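L-tyrosine isonitrile synthase (Pseudomonas aeruginosa, PDB 3E59) catalyses the conversion of L-tyrosine to its isonitrile, drawing the isonitrile carbon from C2 of ribulose 5-phosphate, a step in paerucumarin biosynthesis. Local coordinates at residues A[66-70]-A[130-134]; A[71-76]-A[208-213]; A[75-79]-A[281-285]; A[134-138]-A[151-156]. Where two conformers were deposited one is given. Residues are numbered along the deposited sequence.

Three contacts start from the loop between strand 60-64 (parallel sheet) and helix 84-103: contact 1 (66-70) packs it on helix 127-144, contact 2 (71-76) on the end of helix 193-210, and contact 3 (75-79) on the segment entering strand 284-287 of the mixed sheet. Contacts 2 and 3 share G75 and K76, their centres about 9 Å apart. Contact 4, centred about 8 Å from contact 1 and about 24 Å from contact 2 (centre to centre), shares Q134 with contact 1 and ties helix 127-144 to the chain after strand 149-151. In sequence contact 1 crosses contacts 2 and 3, which both enclose contact 4. One loop thus joins helices and both sheets of the monomer.

Contact 1 of 4, residues A[66-70]-A[130-134]; sequences AFPAK and ISAYQ
This is loop-on-helix packing, in which the loop following strand 60-64 of the parallel sheet crosses a buried face of helix 127-144. Residues 66-70 are irregular: F67 has positive phi and psi (55/58), P68 turns the chain (-76/-50), and A69 and K70 are extended (175/160 and -65/148). Residues 130-134 are a regular helical turn, closed by Q134 N to I130 O at 2.8 Å. The segments come closest, CA to CA, at A69 and I130, 5.8 Å apart. I130, chi1 m and chi2 t, sets CG1 4.4 Å from A69 CB and CG2 4.2 Å from P68 O. Three residues on, nearly one helical turn, comes Y133, the main contributor, whose CB points at the loop. Its t rotamer with chi2 near -91° sets a ring face against the A69 backbone, so that A69 CA stands 3.6 Å from the ring centroid and 10° off the normal, a CH-pi contact. P68 O lies 3.6 Å from Y133 CD1, and K70 CD 4.0 Å from Y133 CE2. Y133 OH hydrogen-bonds to E86, which also pairs with K70 NZ, so helix 84-103 closes the far end of the ring. At the ring edge, F67 O sits 3.4 Å from Y133 CE1.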
loop_
_atom_site.group_PDB
_atom_site.type_symbol
_atom_site.label_atom_id
_atom_site.label_comp_id
_atom_site.label_asym_id
_atom_site.label_seq_id
_atom_site.Cartn_x
_atom_site.Cartn_y
_atom_site.Cartn_z
ATOM N N ALA A 66 -1.389 0.724 3.873
ATOM C CA ALA A 66 -0.627 1.521 2.902
ATOM C C ALA A 66 -0.191 2.863 3.498
ATOM O O ALA A 66 -0.558 3.199 4.623
ATOM C CB ALA A 66 -1.465 1.769 1.646
ATOM N N PHE A 67 0.580 3.622 2.721
ATOM C CA PHE A 67 1.040 4.963 3.096
ATOM C C PHE A 67 1.782 4.995 4.443
ATOM O O PHE A 67 1.370 5.713 5.370
ATOM C CB PHE A 67 -0.124 5.966 3.096
ATOM C CG PHE A 67 -0.784 6.162 1.753
ATOM C CD1 PHE A 67 -1.938 5.426 1.403
ATOM C CD2 PHE A 67 -0.301 7.119 0.860
ATOM C CE1 PHE A 67 -2.573 5.630 0.170
ATOM C CE2 PHE A 67 -0.916 7.322 -0.374
ATOM C CZ PHE A 67 -2.058 6.583 -0.719
ATOM N N PRO A 68 2.869 4.210 4.564
ATOM C CA PRO A 68 3.612 4.167 5.833
ATOM C C PRO A 68 4.495 5.392 6.075
ATOM O O PRO A 68 4.472 5.975 7.157
ATOM C CB PRO A 68 4.484 2.906 5.686
ATOM C CG PRO A 68 4.719 2.773 4.233
ATOM C CD PRO A 68 3.440 3.287 3.564
ATOM N N ALA A 69 5.297 5.738 5.072
ATOM C CA ALA A 69 6.264 6.822 5.133
ATOM C C ALA A 69 6.988 6.729 3.828
ATOM O O ALA A 69 6.960 5.684 3.178
ATOM C CB ALA A 69 7.258 6.632 6.285
ATOM N N LYS A 70 7.633 7.822 3.435
ATOM C CA LYS A 70 8.466 7.816 2.242
ATOM C C LYS A 70 9.673 6.882 2.440
ATOM O O LYS A 70 10.159 6.708 3.567
ATOM C CB LYS A 70 8.919 9.244 1.934
ATOM C CG LYS A 70 8.628 9.730 0.508
ATOM C CD LYS A 70 7.172 10.016 0.261
ATOM C CE LYS A 70 6.985 10.916 -0.956
ATOM N NZ LYS A 70 6.239 10.299 -2.085
ATOM N N ILE A 130 7.779 9.096 10.817
ATOM C CA ILE A 130 6.475 8.447 10.646
ATOM C C ILE A 130 5.334 9.360 11.126
ATOM O O ILE A 130 4.344 9.550 10.412
ATOM C CB ILE A 130 6.429 7.047 11.335
ATOM C CG1 ILE A 130 7.396 6.081 10.645
ATOM C CG2 ILE A 130 5.010 6.450 11.329
ATOM C CD1 ILE A 130 7.817 4.987 11.537
ATOM N N SER A 131 5.480 9.925 12.322
ATOM C CA SER A 131 4.485 10.856 12.857
ATOM C C SER A 131 4.276 12.079 11.965
ATOM O O SER A 131 3.150 12.515 11.787
ATOM C CB SER A 131 4.842 11.287 14.279
ATOM O OG SER A 131 4.450 10.300 15.213
ATOM N N ALA A 132 5.362 12.629 11.419
ATOM C CA ALA A 132 5.282 13.772 10.501
ATOM C C ALA A 132 4.567 13.406 9.187
ATOM O O ALA A 132 3.755 14.186 8.666
ATOM C CB ALA A 132 6.667 14.322 10.223
ATOM N N TYR A 133 4.868 12.218 8.665
ATOM C CA TYR A 133 4.210 11.716 7.460
ATOM C C TYR A 133 2.715 11.478 7.684
ATOM O O TYR A 133 1.895 11.824 6.820
ATOM C CB TYR A 133 4.892 10.440 6.961
ATOM C CG TYR A 133 4.390 9.932 5.623
ATOM C CD1 TYR A 133 3.344 9.004 5.555
ATOM C CD2 TYR A 133 4.971 10.368 4.424
ATOM C CE1 TYR A 133 2.883 8.523 4.329
ATOM C CE2 TYR A 133 4.515 9.897 3.189
ATOM C CZ TYR A 133 3.469 8.978 3.154
ATOM O OH TYR A 133 3.025 8.500 1.947
ATOM N N GLN A 134 2.390 10.875 8.832
ATOM C CA GLN A 134 1.009 10.640 9.261
ATOM C C GLN A 134 0.203 11.938 9.272
ATOM O O GLN A 134 -0.881 12.013 8.689
ATOM C CB GLN A 134 0.976 9.991 10.653
ATOM C CG GLN A 134 1.145 8.462 10.661
ATOM C CD GLN A 134 1.100 7.841 12.059
ATOM O OE1 GLN A 134 1.590 6.731 12.269
ATOM N NE2 GLN A 134 0.517 8.553 13.017
#

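Contact 2 of 4, residues A[71-76]-A[208-213]; sequences SPNPGK and EDGLTP
Residues 71-76 form a loop of tight turns, while 208-213 run from the last turn of helix 193-210 into an extended exit. Residues 71-76 alternate extended S71 (-50/140) and N73 (-83/113) with turning P72, P74 and G75, and K76 N bonds back to N73 O at 3.0 Å. In 208-213, L211 leaves helical angles (-80/61) as the centre of an inverse gamma turn before extended T212 (-66/137). N73 and D209 CA atoms are 5.1 Å apart, those of G75 and P213 5.9 Å; a CB on G75 would clash with P213 CD. N73, chi1 t, is the central side chain: ND2 donates to E208 O at 2.6 Å and to L211 O at 3.1 Å, while OD1 receives G75 N at 2.9 Å. S71 OG accepts N73 N at 3.1 Å and donates to D209 OD1 at 2.7 Å. The CA-CB bond of D209 points sideways, but chi1 m brings its carboxylate close to 71-76, and the same OD1 forms a salt bridge with K76 NZ at 3.1 Å. K76 NZ also bonds H282 and, through water 1 (2.7 Å from NZ, 2.8 Å from E208 OE1), reaches E208. At the protein surface, the N73 amide thus binds one carbonyl of the last helical turn (E208) and one just beyond helix 193-210 (L211), from a loop braced by consecutive ST and Asx turns.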
loop_
_atom_site.group_PDB
_atom_site.type_symbol
_atom_site.label_atom_id
_atom_site.label_comp_id
_atom_site.label_asym_id
_atom_site.label_seq_id
_atom_site.Cartn_x
_atom_site.Cartn_y
_atom_site.Cartn_z
ATOM N N SER A 71 10.140 6.259 1.356
ATOM C CA SER A 71 11.426 5.548 1.383
ATOM C C SER A 71 12.524 6.445 1.976
ATOM O O SER A 71 12.569 7.647 1.673
ATOM C CB SER A 71 11.809 5.108 -0.031
ATOM O OG SER A 71 13.206 4.881 -0.154
ATOM N N PRO A 72 13.423 5.869 2.814
ATOM C CA PRO A 72 14.485 6.686 3.419
ATOM C C PRO A 72 15.593 7.032 2.433
ATOM O O PRO A 72 16.489 7.799 2.762
ATOM C CB PRO A 72 15.031 5.783 4.528
ATOM C CG PRO A 72 14.775 4.381 4.020
ATOM C CD PRO A 72 13.497 4.454 3.238
ATOM N N ASN A 73 15.530 6.457 1.238
ATOM C CA ASN A 73 16.532 6.674 0.206
ATOM C C ASN A 73 16.231 7.965 -0.562
ATOM O O ASN A 73 15.242 8.024 -1.302
ATOM C CB ASN A 73 16.560 5.464 -0.747
ATOM C CG ASN A 73 17.705 5.516 -1.752
ATOM O OD1 ASN A 73 18.332 6.563 -1.958
ATOM N ND2 ASN A 73 17.987 4.373 -2.386
ATOM N N PRO A 74 17.105 8.992 -0.421
ATOM C CA PRO A 74 16.879 10.270 -1.113
ATOM C C PRO A 74 16.977 10.154 -2.635
ATOM O O PRO A 74 16.589 11.073 -3.351
ATOM C CB PRO A 74 18.000 11.183 -0.580
ATOM C CG PRO A 74 18.629 10.445 0.576
ATOM C CD PRO A 74 18.355 8.998 0.364
ATOM N N GLY A 75 17.503 9.038 -3.123
ATOM C CA GLY A 75 17.605 8.820 -4.559
ATOM C C GLY A 75 16.333 8.278 -5.178
ATOM O O GLY A 75 16.232 8.213 -6.404
ATOM N N LYS A 76 15.374 7.879 -4.336
ATOM C CA LYS A 76 14.115 7.250 -4.793
ATOM C C LYS A 76 12.904 8.195 -4.725
ATOM O O LYS A 76 11.960 8.062 -5.500
ATOM C CB LYS A 76 13.797 5.978 -3.985
ATOM C CG LYS A 76 14.793 4.824 -4.126
ATOM C CD LYS A 76 14.111 3.429 -4.103
ATOM C CE LYS A 76 13.050 3.294 -3.027
ATOM N NZ LYS A 76 12.549 1.893 -2.859
ATOM N N GLU A 208 16.822 -1.708 -2.514
ATOM C CA GLU A 208 16.802 -0.418 -3.198
ATOM C C GLU A 208 16.758 0.776 -2.241
ATOM O O GLU A 208 17.361 1.812 -2.516
ATOM C CB GLU A 208 15.689 -0.384 -4.246
ATOM C CG GLU A 208 16.045 -1.269 -5.454
ATOM C CD GLU A 208 14.994 -1.312 -6.552
ATOM O OE1 GLU A 208 13.952 -0.631 -6.470
ATOM O OE2 GLU A 208 15.213 -2.057 -7.521
ATOM N N ASP A 209 16.083 0.615 -1.104
ATOM C CA ASP A 209 16.135 1.606 -0.024
ATOM C C ASP A 209 17.562 1.859 0.475
ATOM O O ASP A 209 17.884 2.977 0.871
ATOM C CB ASP A 209 15.299 1.141 1.168
ATOM C CG ASP A 209 13.828 1.526 1.055
ATOM O OD1 ASP A 209 13.432 2.221 0.086
ATOM O OD2 ASP A 209 13.074 1.129 1.971
ATOM N N GLY A 210 18.392 0.809 0.485
ATOM C CA GLY A 210 19.772 0.900 0.970
ATOM C C GLY A 210 20.769 1.351 -0.086
ATOM O O GLY A 210 21.873 1.785 0.240
ATOM N N LEU A 211 20.379 1.237 -1.353
ATOM C CA LEU A 211 21.212 1.646 -2.477
ATOM C C LEU A 211 21.142 3.146 -2.681
ATOM O O LEU A 211 20.699 3.606 -3.730
ATOM C CB LEU A 211 20.746 0.973 -3.768
ATOM C CG LEU A 211 21.559 -0.148 -4.406
ATOM C CD1 LEU A 211 20.978 -0.405 -5.793
ATOM C CD2 LEU A 211 23.051 0.179 -4.497
ATOM N N THR A 212 21.565 3.900 -1.674
ATOM C CA THR A 212 21.603 5.355 -1.755
ATOM C C THR A 212 22.645 5.755 -2.809
ATOM O O THR A 212 23.705 5.147 -2.866
ATOM C CB THR A 212 21.922 5.978 -0.373
ATOM O OG1 THR A 212 23.168 5.468 0.117
ATOM C CG2 THR A 212 20.831 5.625 0.636
ATOM N N PRO A 213 22.337 6.753 -3.671
ATOM C CA PRO A 213 23.298 7.169 -4.721
ATOM C C PRO A 213 24.727 7.379 -4.196
ATOM O O PRO A 213 25.696 7.206 -4.940
ATOM C CB PRO A 213 22.718 8.497 -5.243
ATOM C CG PRO A 213 21.565 8.848 -4.320
ATOM C CD PRO A 213 21.096 7.549 -3.727
HETATM O O HOH W 1 12.067 -0.240 -4.452
#

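Contact 3 of 4, residues A[75-79]-A[281-285]; sequences GKVLD and WHGVA
The loop 75-79 passes across the chain leading into strand 284-287 at a steep angle, the end-to-end directions of CA 76 to 78 and CA 281 to 284 differing by 77°. The CA atoms come nearest at V77 and G283, 5.5 Å apart. Beyond G75, K76 (-105/-29) sends its side chain along 281-285, chi1 m, chi2 -144°, chi3 m, chi4 t, until NZ donates to H282 ND1 at 3.0 Å, in the plane of the imidazole. H282 has chi1 m and chi2 near -86°. The same NZ forms a salt bridge with D209. K76 O rests 3.8 Å from G283 CA, a close backbone approach at a glycine. V77 is extended (-129/161) with chi1 m; its CG1 touches W281 O at 3.5 Å and H282 C at 4.2 Å. L78 turns the chain (-75/-41), and its m,t side chain brings CG to 3.8 Å from CG1 of V284, whose CB points at the loop. Alongside, water 2 accepts from L78 N at 2.9 Å and donates to G283 O at 3.0 Å, bridging the two backbones. The contact lies where the loop between strand 60-64 and helix 84-103 meets the mixed sheet: L78 and V284 both touch Y317 of strand 313-318 and R297 of helix 297-302, while W281 packs on E86 of helix 84-103.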
loop_
_atom_site.group_PDB
_atom_site.type_symbol
_atom_site.label_atom_id
_atom_site.label_comp_id
_atom_site.label_asym_id
_atom_site.label_seq_id
_atom_site.Cartn_x
_atom_site.Cartn_y
_atom_site.Cartn_z
ATOM N N GLY A 75 17.503 9.038 -3.123
ATOM C CA GLY A 75 17.605 8.820 -4.559
ATOM C C GLY A 75 16.333 8.278 -5.178
ATOM O O GLY A 75 16.232 8.213 -6.404
ATOM N N LYS A 76 15.374 7.879 -4.336
ATOM C CA LYS A 76 14.115 7.250 -4.793
ATOM C C LYS A 76 12.904 8.195 -4.725
ATOM O O LYS A 76 11.960 8.062 -5.500
ATOM C CB LYS A 76 13.797 5.978 -3.985
ATOM C CG LYS A 76 14.793 4.824 -4.126
ATOM C CD LYS A 76 14.111 3.429 -4.103
ATOM C CE LYS A 76 13.050 3.294 -3.027
ATOM N NZ LYS A 76 12.549 1.893 -2.859
ATOM N N VAL A 77 12.952 9.143 -3.793
ATOM C CA VAL A 77 11.852 10.062 -3.525
ATOM C C VAL A 77 12.352 11.504 -3.535
ATOM O O VAL A 77 13.562 11.741 -3.411
ATOM C CB VAL A 77 11.161 9.739 -2.167
ATOM C CG1 VAL A 77 10.478 8.387 -2.222
ATOM C CG2 VAL A 77 12.155 9.805 -1.006
ATOM N N LEU A 78 11.433 12.464 -3.692
ATOM C CA LEU A 78 11.803 13.895 -3.697
ATOM C C LEU A 78 12.135 14.426 -2.303
ATOM O O LEU A 78 13.075 15.197 -2.140
ATOM C CB LEU A 78 10.704 14.757 -4.323
ATOM C CG LEU A 78 10.434 14.630 -5.823
ATOM C CD1 LEU A 78 9.034 15.107 -6.110
ATOM C CD2 LEU A 78 11.443 15.419 -6.635
ATOM N N ASP A 79 11.348 14.019 -1.306
ATOM C CA ASP A 79 11.548 14.465 0.073
ATOM C C ASP A 79 10.866 13.449 0.984
ATOM O O ASP A 79 10.294 12.477 0.499
ATOM C CB ASP A 79 10.938 15.862 0.246
ATOM C CG ASP A 79 11.192 16.463 1.613
ATOM O OD1 ASP A 79 12.356 16.785 1.938
ATOM O OD2 ASP A 79 10.198 16.637 2.354
ATOM N N TRP A 281 4.967 6.191 -2.216
ATOM C CA TRP A 281 5.987 6.481 -1.202
ATOM C C TRP A 281 7.367 5.904 -1.547
ATOM O O TRP A 281 8.307 6.069 -0.782
ATOM C CB TRP A 281 5.536 6.062 0.199
ATOM C CG TRP A 281 4.981 4.655 0.297
ATOM C CD1 TRP A 281 5.648 3.532 0.720
ATOM C CD2 TRP A 281 3.646 4.233 -0.018
ATOM N NE1 TRP A 281 4.814 2.434 0.671
ATOM C CE2 TRP A 281 3.580 2.831 0.222
ATOM C CE3 TRP A 281 2.497 4.897 -0.477
ATOM C CZ2 TRP A 281 2.409 2.082 0.014
ATOM C CZ3 TRP A 281 1.323 4.148 -0.689
ATOM C CH2 TRP A 281 1.296 2.757 -0.445
ATOM N N HIS A 282 7.466 5.237 -2.699
ATOM C CA HIS A 282 8.722 4.678 -3.220
ATOM C C HIS A 282 9.064 5.251 -4.596
ATOM O O HIS A 282 10.025 4.828 -5.217
ATOM C CB HIS A 282 8.640 3.147 -3.315
ATOM C CG HIS A 282 8.747 2.456 -1.996
ATOM N ND1 HIS A 282 9.957 2.127 -1.427
ATOM C CD2 HIS A 282 7.798 2.045 -1.125
ATOM C CE1 HIS A 282 9.750 1.526 -0.267
ATOM N NE2 HIS A 282 8.447 1.469 -0.058
ATOM N N GLY A 283 8.285 6.225 -5.062
ATOM C CA GLY A 283 8.500 6.815 -6.378
ATOM C C GLY A 283 8.054 8.259 -6.494
ATOM O O GLY A 283 7.859 8.947 -5.484
ATOM N N VAL A 284 7.913 8.722 -7.735
ATOM C CA VAL A 284 7.561 10.122 -8.024
ATOM C C VAL A 284 6.476 10.198 -9.078
ATOM O O VAL A 284 6.433 9.371 -9.994
ATOM C CB VAL A 284 8.775 10.983 -8.509
ATOM C CG1 VAL A 284 9.795 11.181 -7.404
ATOM C CG2 VAL A 284 9.427 10.388 -9.759
ATOM N N ALA A 285 5.605 11.193 -8.941
ATOM C CA ALA A 285 4.602 11.479 -9.964
ATOM C C ALA A 285 5.308 12.122 -11.141
ATOM O O ALA A 285 6.219 12.927 -10.961
ATOM C CB ALA A 285 3.514 12.398 -9.411
HETATM O O HOH W 2 8.776 11.528 -4.317
#

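Contact 4 of 4, residues A[134-138]-A[151-156]; sequences QDALR and VFNLED
Polar side chains do most of the joining between a turn of helix 127-144 and the segment that leaves strand 149-151. Residues 134-138 are helical, with R138 N bonded to Q134 O at 3.2 Å. Residues 151-156 are extended through V151 and F152 and then enter a 3-10 turn at 154-156. CA atoms are 7.4 Å apart at R138 and V151 and 8.4 Å at Q134 and N153. Q134, in the given conformer chi1 m and chi2 t, donates from NE2 to E155 OE2 at 2.9 Å and 168°; that oxygen also forms a salt bridge with R117. D156 is held twice: OD2 accepts N153 N at 2.8 Å, and OD1 pairs with R164. R138 stretches out (chi1 m, chi2 and chi3 t) to bring NH2 within 3.8 Å of D156 OD2, a long salt bridge, and 3.6 Å from N153 OD1; V151 CB lies over one face of the guanidinium, 4.0 Å from NH2. N153 ND2, 3.5 Å from Q134 CD, is buried without a hydrogen-bond partner. Helix 127-144 connects the adjacent parallel strands 108-112 and 149-151, so the contact ties the helix of a beta-alpha-beta crossover to the chain leaving its second strand, at the sheet edge; there F152 and L154 pack on helix 219-247 and E155 and L154 touch helix 167-178, while L137 meets F67 on the loop after strand 60-64.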
loop_
_atom_site.group_PDB
_atom_site.type_symbol
_atom_site.label_atom_id
_atom_site.label_comp_id
_atom_site.label_asym_id
_atom_site.label_seq_id
_atom_site.Cartn_x
_atom_site.Cartn_y
_atom_site.Cartn_z
ATOM N N GLN A 134 2.390 10.875 8.832
ATOM C CA GLN A 134 1.009 10.640 9.261
ATOM C C GLN A 134 0.203 11.938 9.272
ATOM O O GLN A 134 -0.881 12.013 8.689
ATOM C CB GLN A 134 0.976 9.991 10.653
ATOM C CG GLN A 134 1.145 8.462 10.661
ATOM C CD GLN A 134 1.100 7.841 12.059
ATOM O OE1 GLN A 134 1.590 6.731 12.269
ATOM N NE2 GLN A 134 0.517 8.553 13.017
ATOM N N ASP A 135 0.760 12.954 9.929
ATOM C CA ASP A 135 0.113 14.257 10.114
ATOM C C ASP A 135 -0.067 14.965 8.780
ATOM O O ASP A 135 -1.107 15.573 8.529
ATOM C CB ASP A 135 0.932 15.151 11.074
ATOM C CG ASP A 135 0.984 14.611 12.502
ATOM O OD1 ASP A 135 0.139 13.767 12.870
ATOM O OD2 ASP A 135 1.883 15.039 13.266
ATOM N N ALA A 136 0.956 14.879 7.935
ATOM C CA ALA A 136 0.941 15.510 6.620
ATOM C C ALA A 136 -0.023 14.811 5.650
ATOM O O ALA A 136 -0.653 15.470 4.818
ATOM C CB ALA A 136 2.350 15.562 6.043
ATOM N N LEU A 137 -0.145 13.488 5.769
ATOM C CA LEU A 137 -1.092 12.722 4.947
ATOM C C LEU A 137 -2.549 13.092 5.241
ATOM O O LEU A 137 -3.329 13.314 4.308
ATOM C CB LEU A 137 -0.898 11.214 5.128
ATOM C CG LEU A 137 -1.435 10.348 3.985
ATOM C CD1 LEU A 137 -0.412 10.281 2.852
ATOM C CD2 LEU A 137 -1.790 8.950 4.465
ATOM N N ARG A 138 -2.901 13.142 6.532
ATOM C CA ARG A 138 -4.217 13.604 7.000
ATOM C C ARG A 138 -4.553 15.004 6.487
ATOM O O ARG A 138 -5.678 15.265 6.066
ATOM C CB ARG A 138 -4.286 13.606 8.531
ATOM C CG ARG A 138 -4.512 12.234 9.161
ATOM C CD ARG A 138 -4.622 12.339 10.685
ATOM N NE ARG A 138 -4.784 11.034 11.341
ATOM C CZ ARG A 138 -5.949 10.536 11.763
ATOM N NH1 ARG A 138 -7.075 11.225 11.603
ATOM N NH2 ARG A 138 -5.994 9.344 12.354
ATOM N N VAL A 151 -8.307 7.400 8.150
ATOM C CA VAL A 151 -6.993 6.897 8.523
ATOM C C VAL A 151 -7.101 6.156 9.852
ATOM O O VAL A 151 -7.780 6.610 10.771
ATOM C CB VAL A 151 -5.908 8.024 8.608
ATOM C CG1 VAL A 151 -4.547 7.435 8.900
ATOM C CG2 VAL A 151 -5.829 8.813 7.303
ATOM N N PHE A 152 -6.446 5.005 9.925
ATOM C CA PHE A 152 -6.344 4.225 11.145
ATOM C C PHE A 152 -4.879 3.840 11.317
ATOM O O PHE A 152 -4.330 3.105 10.501
ATOM C CB PHE A 152 -7.235 2.983 11.026
ATOM C CG PHE A 152 -7.321 2.159 12.280
ATOM C CD1 PHE A 152 -8.203 2.517 13.310
ATOM C CD2 PHE A 152 -6.546 1.007 12.423
ATOM C CE1 PHE A 152 -8.290 1.754 14.467
ATOM C CE2 PHE A 152 -6.627 0.232 13.592
ATOM C CZ PHE A 152 -7.495 0.602 14.611
ATOM N N ASN A 153 -4.243 4.361 12.370
ATOM C CA ASN A 153 -2.846 4.045 12.677
ATOM C C ASN A 153 -2.774 3.014 13.799
ATOM O O ASN A 153 -3.784 2.734 14.451
ATOM C CB ASN A 153 -2.083 5.315 13.076
ATOM C CG ASN A 153 -2.285 6.460 12.090
ATOM O OD1 ASN A 153 -2.906 7.486 12.410
ATOM N ND2 ASN A 153 -1.778 6.288 10.888
ATOM N N LEU A 154 -1.589 2.455 14.032
ATOM C CA LEU A 154 -1.405 1.495 15.128
ATOM C C LEU A 154 -1.836 2.045 16.498
ATOM O O LEU A 154 -2.346 1.297 17.341
ATOM C CB LEU A 154 0.043 0.995 15.181
ATOM C CG LEU A 154 0.437 -0.133 16.156
ATOM C CD1 LEU A 154 -0.479 -1.353 16.070
ATOM C CD2 LEU A 154 1.904 -0.531 15.958
ATOM N N GLU A 155 -1.638 3.348 16.703
ATOM C CA GLU A 155 -1.935 3.995 17.987
ATOM C C GLU A 155 -3.422 4.239 18.215
ATOM O O GLU A 155 -3.832 4.598 19.320
ATOM C CB GLU A 155 -1.146 5.300 18.160
ATOM C CG GLU A 155 -1.219 6.262 16.996
ATOM C CD GLU A 155 -0.053 6.114 16.034
ATOM O OE1 GLU A 155 0.364 4.969 15.730
ATOM O OE2 GLU A 155 0.446 7.160 15.572
ATOM N N ASP A 156 -4.222 4.038 17.173
ATOM C CA ASP A 156 -5.670 4.165 17.278
ATOM C C ASP A 156 -6.342 2.889 17.772
ATOM O O ASP A 156 -7.546 2.884 18.029
ATOM C CB ASP A 156 -6.269 4.597 15.935
ATOM C CG ASP A 156 -5.710 5.928 15.452
ATOM O OD1 ASP A 156 -5.466 6.817 16.296
ATOM O OD2 ASP A 156 -5.517 6.086 14.227
#